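PDB 5IK2: ATP synthase epsilon chain from Caldalkalibacillus thermarum TA2.A1, which forms the epsilon subunit of a rotary ATP synthase, which probably makes ATP from ADP using a proton gradient, and itself can bind ATP. Local coordinates for residues H[3-7]-H[18-23]; H[46-50]-H[126-130]; H[100-104]-H[117-121]. The protein carries 2 engineered substitutions. One frame throughout, in Å; residues are numbered along the deposited sequence.

Contact 1. Residues H[3-7]-H[18-23]; sequences TVQVD and GEADIV
The carbonyl O of V4 takes a nearly straight bond from A20 N, 2.9 Å long with 173° at the hydrogen; the same oxygen also receives a CA-H contact from E19. V4 N returns a bond to A20 O (3.0 Å), closing the antiparallel hydrogen-bonded pair, and two residues on V6 N reaches G18 O at 2.9 Å. The reverse bond, G18 N to V6 O, is weak. Between these two pairs lies the non-hydrogen-bonded pair Q5 and E19. The pairing joins strands 4-9 and 19-26 of the N-terminal beta-sandwich, and V4, V6 and A20 share its buried face. There the CG2 branch of V6 meets A20 CB at 3.7 Å and V23 CG2 at 3.4 Å, its side chain passing that of V23 in the opposite direction. Strand 48-54, the next strand of the sheet beside 19-26, puts I52 against A20 and V50 against V23. On the other face the chain of Q5 bends at chi2 (77°), bringing its amide back over the partner strand. Q5 OE1 lies 3.2 Å from E19 CG, Q5 NE2 approaches the G18 peptide without bonding to it, and the Q5 amide and E19 carboxylate planes are only 16° apart. An alanine in place of Q5 would lose this amide cover and is likely to leave the E19 side chain freer to swing. T3 crosses E19 at about a right angle, T3 OG1 3.5 Å from E19 CD. T3 CG2 sits 3.6 Å from D21 OD1, whereas D21 OD2 is bonded to the backbone N of G55.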
# COMPACT_ATOMS: atom_id res chain seq x y z
N THR H 3 35.13 69.28 -4.36
CA THR H 3 34.09 68.38 -4.94
C THR H 3 32.73 68.56 -4.26
O THR H 3 32.61 69.29 -3.27
CB THR H 3 34.51 66.89 -4.84
OG1 THR H 3 34.58 66.49 -3.47
CG2 THR H 3 35.86 66.65 -5.51
N VAL H 4 31.71 67.90 -4.80
CA VAL H 4 30.36 67.89 -4.23
C VAL H 4 29.76 66.48 -4.34
O VAL H 4 29.96 65.80 -5.35
CB VAL H 4 29.44 68.94 -4.91
CG1 VAL H 4 29.20 68.62 -6.38
CG2 VAL H 4 28.12 69.08 -4.15
N GLN H 5 29.04 66.06 -3.31
CA GLN H 5 28.42 64.73 -3.28
C GLN H 5 27.22 64.70 -4.24
O GLN H 5 26.40 65.63 -4.23
CB GLN H 5 27.98 64.36 -1.85
CG GLN H 5 27.70 62.88 -1.62
CD GLN H 5 28.97 62.03 -1.47
OE1 GLN H 5 29.89 62.39 -0.74
NE2 GLN H 5 29.00 60.89 -2.16
N VAL H 6 27.14 63.66 -5.06
CA VAL H 6 26.11 63.53 -6.09
C VAL H 6 25.36 62.21 -5.91
O VAL H 6 25.98 61.17 -5.73
CB VAL H 6 26.71 63.53 -7.52
CG1 VAL H 6 25.61 63.64 -8.57
CG2 VAL H 6 27.72 64.66 -7.69
N ASP H 7 24.03 62.28 -5.98
CA ASP H 7 23.17 61.09 -5.98
C ASP H 7 22.22 61.13 -7.18
O ASP H 7 21.42 62.06 -7.30
CB ASP H 7 22.34 61.01 -4.69
CG ASP H 7 23.15 60.53 -3.48
OD1 ASP H 7 24.33 60.14 -3.62
OD2 ASP H 7 22.59 60.55 -2.37
N GLY H 18 28.79 59.25 -5.21
CA GLY H 18 30.20 59.67 -5.18
C GLY H 18 30.39 61.17 -5.18
O GLY H 18 29.43 61.93 -5.37
N GLU H 19 31.63 61.60 -4.96
CA GLU H 19 31.99 63.01 -4.99
C GLU H 19 32.54 63.38 -6.37
O GLU H 19 33.49 62.76 -6.84
CB GLU H 19 33.03 63.32 -3.91
CG GLU H 19 32.47 63.23 -2.50
CD GLU H 19 33.37 63.91 -1.48
OE1 GLU H 19 34.56 63.54 -1.39
OE2 GLU H 19 32.88 64.81 -0.76
N ALA H 20 31.94 64.40 -6.99
CA ALA H 20 32.28 64.82 -8.35
C ALA H 20 32.86 66.23 -8.39
O ALA H 20 32.52 67.07 -7.56
CB ALA H 20 31.04 64.75 -9.23
N ASP H 21 33.72 66.48 -9.37
CA ASP H 21 34.27 67.81 -9.62
C ASP H 21 33.21 68.71 -10.24
O ASP H 21 33.04 69.86 -9.83
CB ASP H 21 35.49 67.74 -10.55
CG ASP H 21 36.67 67.04 -9.91
OD1 ASP H 21 37.05 67.40 -8.78
OD2 ASP H 21 37.24 66.13 -10.55
N ILE H 22 32.52 68.18 -11.25
CA ILE H 22 31.41 68.87 -11.91
C ILE H 22 30.37 67.86 -12.41
O ILE H 22 30.72 66.76 -12.82
CB ILE H 22 31.93 69.76 -13.08
CG1 ILE H 22 30.79 70.56 -13.71
CG2 ILE H 22 32.67 68.94 -14.13
CD1 ILE H 22 31.25 71.73 -14.57
N VAL H 23 29.10 68.26 -12.35
CA VAL H 23 27.98 67.45 -12.83
C VAL H 23 27.32 68.18 -14.01
O VAL H 23 26.66 69.20 -13.82
CB VAL H 23 26.94 67.20 -11.72
CG1 VAL H 23 25.77 66.35 -12.23
CG2 VAL H 23 27.60 66.52 -10.52

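Contact 2. Residues H[46-50]-H[126-130]; sequences KTAPV and VRLQV
V126 straddles the start of the strand with both methyls: at a chi1 of 168° its CG1 stands opposite its own N while CG2 lies beside that N. V130, one helical turn later, repeats the rotamer (176°) and offers CG2 to P49. This is where the C-terminal helix 114-133 lies on the beta-sandwich domain, consistent with the compact, down conformation known for epsilon subunits. Strand 48-50 and helix 126-130 run in roughly similar directions, 42° apart, with their axes 8.0 Å from each other at the closest. Each V126 methyl touches backbone as well as side chain. V126 CG2 comes within 3.5 Å of T47 O and 3.9 Å of T47 CG2. V126 CG1 rests against the A48–P49 peptide link, 3.6 Å from A48 C. Beyond it the pyrrolidine ring of P49 fits among V126, Q129 and V130. The contact is thus one of van der Waals packing, and A62 of the neighbouring strand 57-64 also touches both valines. R127 turns elsewhere, to a salt bridge with E83; both residues bind ATP in another structure of this protein, though none is bound to this chain. The extended Q129 crosses P49 at about a right angle, Q129 OE1 3.7 Å from P49 CG. P49 CB lies 3.9 Å from V130 CG2, the two side chains sliding past each other in opposite directions.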
# COMPACT_ATOMS: atom_id res chain seq x y z
N LYS H 46 15.83 67.56 -19.42
CA LYS H 46 15.45 66.87 -20.65
C LYS H 46 15.97 65.44 -20.57
O LYS H 46 16.93 65.16 -19.86
CB LYS H 46 16.04 67.55 -21.88
CG LYS H 46 15.52 68.95 -22.14
CD LYS H 46 16.19 69.58 -23.35
CE LYS H 46 15.66 70.98 -23.62
NZ LYS H 46 16.30 71.61 -24.81
N THR H 47 15.31 64.54 -21.31
CA THR H 47 15.79 63.16 -21.44
C THR H 47 17.11 63.20 -22.20
O THR H 47 17.13 63.46 -23.40
CB THR H 47 14.76 62.27 -22.15
OG1 THR H 47 13.57 62.18 -21.35
CG2 THR H 47 15.30 60.86 -22.39
N ALA H 48 18.20 62.99 -21.47
CA ALA H 48 19.56 63.13 -22.01
C ALA H 48 20.59 62.45 -21.10
O ALA H 48 20.26 62.07 -19.98
CB ALA H 48 19.89 64.60 -22.19
N PRO H 49 21.84 62.27 -21.59
CA PRO H 49 22.89 61.76 -20.71
C PRO H 49 23.32 62.77 -19.65
O PRO H 49 23.47 63.95 -19.96
CB PRO H 49 24.06 61.47 -21.67
CG PRO H 49 23.45 61.43 -23.03
CD PRO H 49 22.31 62.39 -22.98
N VAL H 50 23.50 62.30 -18.41
CA VAL H 50 24.09 63.11 -17.33
C VAL H 50 25.56 62.71 -17.21
O VAL H 50 25.87 61.56 -16.89
CB VAL H 50 23.37 62.87 -15.98
CG1 VAL H 50 24.03 63.67 -14.86
CG2 VAL H 50 21.89 63.23 -16.10
N VAL H 126 18.65 57.84 -25.91
CA VAL H 126 19.60 58.20 -24.85
C VAL H 126 20.25 56.96 -24.23
O VAL H 126 21.44 56.98 -23.90
CB VAL H 126 18.93 59.09 -23.77
CG1 VAL H 126 19.80 59.25 -22.53
CG2 VAL H 126 18.61 60.46 -24.35
N ARG H 127 19.47 55.89 -24.06
CA ARG H 127 20.01 54.59 -23.62
C ARG H 127 21.06 54.02 -24.59
O ARG H 127 22.04 53.41 -24.15
CB ARG H 127 18.88 53.57 -23.40
CG ARG H 127 18.17 53.72 -22.06
CD ARG H 127 16.94 52.84 -21.99
NE ARG H 127 16.33 52.84 -20.66
CZ ARG H 127 15.19 52.24 -20.33
NH1 ARG H 127 14.48 51.57 -21.25
NH2 ARG H 127 14.74 52.31 -19.09
N LEU H 128 20.84 54.21 -25.89
CA LEU H 128 21.79 53.78 -26.92
C LEU H 128 23.07 54.63 -26.95
O LEU H 128 24.16 54.10 -27.13
CB LEU H 128 21.12 53.78 -28.30
CG LEU H 128 20.00 52.75 -28.47
CD1 LEU H 128 19.08 53.13 -29.62
CD2 LEU H 128 20.56 51.34 -28.67
N GLN H 129 22.92 55.95 -26.77
CA GLN H 129 24.07 56.87 -26.68
C GLN H 129 25.03 56.52 -25.54
O GLN H 129 26.25 56.49 -25.73
CB GLN H 129 23.61 58.32 -26.50
CG GLN H 129 23.05 58.99 -27.75
CD GLN H 129 22.49 60.38 -27.47
OE1 GLN H 129 23.06 61.15 -26.70
NE2 GLN H 129 21.38 60.71 -28.12
N VAL H 130 24.46 56.26 -24.36
CA VAL H 130 25.24 55.93 -23.16
C VAL H 130 25.83 54.51 -23.25
O VAL H 130 26.90 54.25 -22.69
CB VAL H 130 24.41 56.13 -21.87
CG1 VAL H 130 25.17 55.68 -20.63
CG2 VAL H 130 24.01 57.59 -21.73

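Contact 3. Residues H[100-104]-H[117-121]; sequences HETIL and HKRAL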
# COMPACT_ATOMS: atom_id res chain seq x y z
N HIS H 100 8.78 53.12 -31.62
CA HIS H 100 8.24 54.46 -31.38
C HIS H 100 8.50 55.46 -32.51
O HIS H 100 7.65 56.32 -32.76
CB HIS H 100 8.76 55.02 -30.05
CG HIS H 100 8.30 54.25 -28.85
ND1 HIS H 100 6.97 53.98 -28.61
CD2 HIS H 100 8.99 53.68 -27.83
CE1 HIS H 100 6.86 53.28 -27.50
NE2 HIS H 100 8.07 53.09 -27.00
N GLU H 101 9.63 55.34 -33.20
CA GLU H 101 9.96 56.27 -34.30
C GLU H 101 9.08 56.05 -35.55
O GLU H 101 8.71 57.01 -36.21
CB GLU H 101 11.45 56.21 -34.66
CG GLU H 101 11.90 55.03 -35.51
CD GLU H 101 13.42 54.89 -35.60
OE1 GLU H 101 13.89 53.81 -36.03
OE2 GLU H 101 14.14 55.84 -35.24
N THR H 102 8.75 54.79 -35.85
CA THR H 102 7.89 54.46 -37.00
C THR H 102 6.42 54.83 -36.75
O THR H 102 5.72 55.21 -37.69
CB THR H 102 7.98 52.97 -37.39
OG1 THR H 102 7.64 52.15 -36.26
CG2 THR H 102 9.39 52.62 -37.88
N ILE H 103 5.97 54.71 -35.50
CA ILE H 103 4.64 55.19 -35.09
C ILE H 103 4.58 56.73 -35.14
O ILE H 103 3.59 57.29 -35.63
CB ILE H 103 4.24 54.69 -33.68
CG1 ILE H 103 4.09 53.16 -33.68
CG2 ILE H 103 2.94 55.33 -33.20
CD1 ILE H 103 4.06 52.54 -32.30
N LEU H 104 5.62 57.38 -34.64
CA LEU H 104 5.69 58.85 -34.57
C LEU H 104 5.67 59.52 -35.95
O LEU H 104 5.12 60.62 -36.09
CB LEU H 104 6.95 59.29 -33.81
CG LEU H 104 6.97 60.73 -33.27
CD1 LEU H 104 6.10 60.84 -32.02
CD2 LEU H 104 8.40 61.17 -32.97
N HIS H 117 4.80 58.54 -27.08
CA HIS H 117 5.75 57.90 -28.00
C HIS H 117 7.05 58.69 -28.16
O HIS H 117 8.13 58.08 -28.25
CB HIS H 117 5.11 57.66 -29.38
CG HIS H 117 3.96 56.70 -29.37
ND1 HIS H 117 3.98 55.52 -28.65
CD2 HIS H 117 2.77 56.72 -30.01
CE1 HIS H 117 2.84 54.87 -28.84
NE2 HIS H 117 2.09 55.58 -29.66
N LYS H 118 6.96 60.02 -28.21
CA LYS H 118 8.15 60.87 -28.38
C LYS H 118 9.08 60.81 -27.17
O LYS H 118 10.30 60.77 -27.33
CB LYS H 118 7.74 62.33 -28.65
CG LYS H 118 8.88 63.21 -29.13
CD LYS H 118 8.40 64.59 -29.52
CE LYS H 118 9.54 65.46 -30.03
NZ LYS H 118 9.10 66.84 -30.37
N ARG H 119 8.50 60.80 -25.96
CA ARG H 119 9.27 60.64 -24.73
C ARG H 119 9.89 59.23 -24.61
O ARG H 119 11.03 59.09 -24.17
CB ARG H 119 8.42 60.95 -23.49
CG ARG H 119 8.17 62.45 -23.30
CD ARG H 119 7.37 62.75 -22.04
NE ARG H 119 5.95 62.42 -22.19
CZ ARG H 119 5.00 62.68 -21.29
NH1 ARG H 119 5.29 63.28 -20.13
NH2 ARG H 119 3.74 62.33 -21.54
N ALA H 120 9.13 58.21 -25.02
CA ALA H 120 9.63 56.83 -25.06
C ALA H 120 10.73 56.63 -26.11
O ALA H 120 11.65 55.84 -25.90
CB ALA H 120 8.48 55.86 -25.31
N LEU H 121 10.63 57.35 -27.23
CA LEU H 121 11.69 57.37 -28.26
C LEU H 121 12.97 58.03 -27.73
O LEU H 121 14.07 57.53 -27.97
CB LEU H 121 11.21 58.10 -29.52
CG LEU H 121 12.20 58.31 -30.67
CD1 LEU H 121 12.78 56.99 -31.14
CD2 LEU H 121 11.52 59.04 -31.82
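The two arms of the C-terminal helical hairpin meet here near its turn: helix segments 100-104 and 117-121 run antiparallel at 147°, their axes approaching to 9.1 Å. H100 and H117 fill the middle. Both have chi1 at -65°, with the ring carbon CG opposite the carbonyl carbon, and from these starting points the imidazoles meet rim to rim. Their planes are 32° apart and their centroids 5.4 Å, so neither ring covers the other. H100 ND1 and H117 ND1 approach each other to 3.4 Å in a weak, bent hydrogen bond in which either may be the donor. The methyl of A120 lies over a face of the H100 ring, displaced toward the rim, in a CH-pi contact with A120 CB 3.5 Å from the H100 centroid. I103 lies over one face of the H117 ring, its CG2 3.5 Å from H117 CD2. Flanking the histidines, two leucines pack between the helices. L104 and L121 cross at about a right angle, CD2 to CD2 at 3.9 Å, while the other L104 methyl, CD1, reaches K118 CB at 4.0 Å. L121 CD1 packs on E101 CB at 3.8 Å. R99 and R123, on these same two helices, bind ATP in another structure of this protein; none is bound to this chain. Such side-by-side packing of two antiparallel helices is that of the epsilon C-terminal domain in its folded hairpin form.

In the fold
From the N terminus, contact 1 closes first: the chain leaves 3-7, passes through strand 14-17, turns a corner at G18 and returns at 18-23 to pair with its own beginning. Contact 2 opens only afterwards, at 46-50, and waits for the rest of the sandwich and most of the helical hairpin before 126-130 closes it. Contact 3 is nested inside that long loop, joining 100-104 to 117-121 across the hairpin turn. Contacts 1 and 2 touch through V23 and V50 on neighbouring strands of one sheet; contacts 2 and 3 share helix 114-133, their centres about 15 Å apart. Sandwich, domain interface and hairpin are thus tied in sequence.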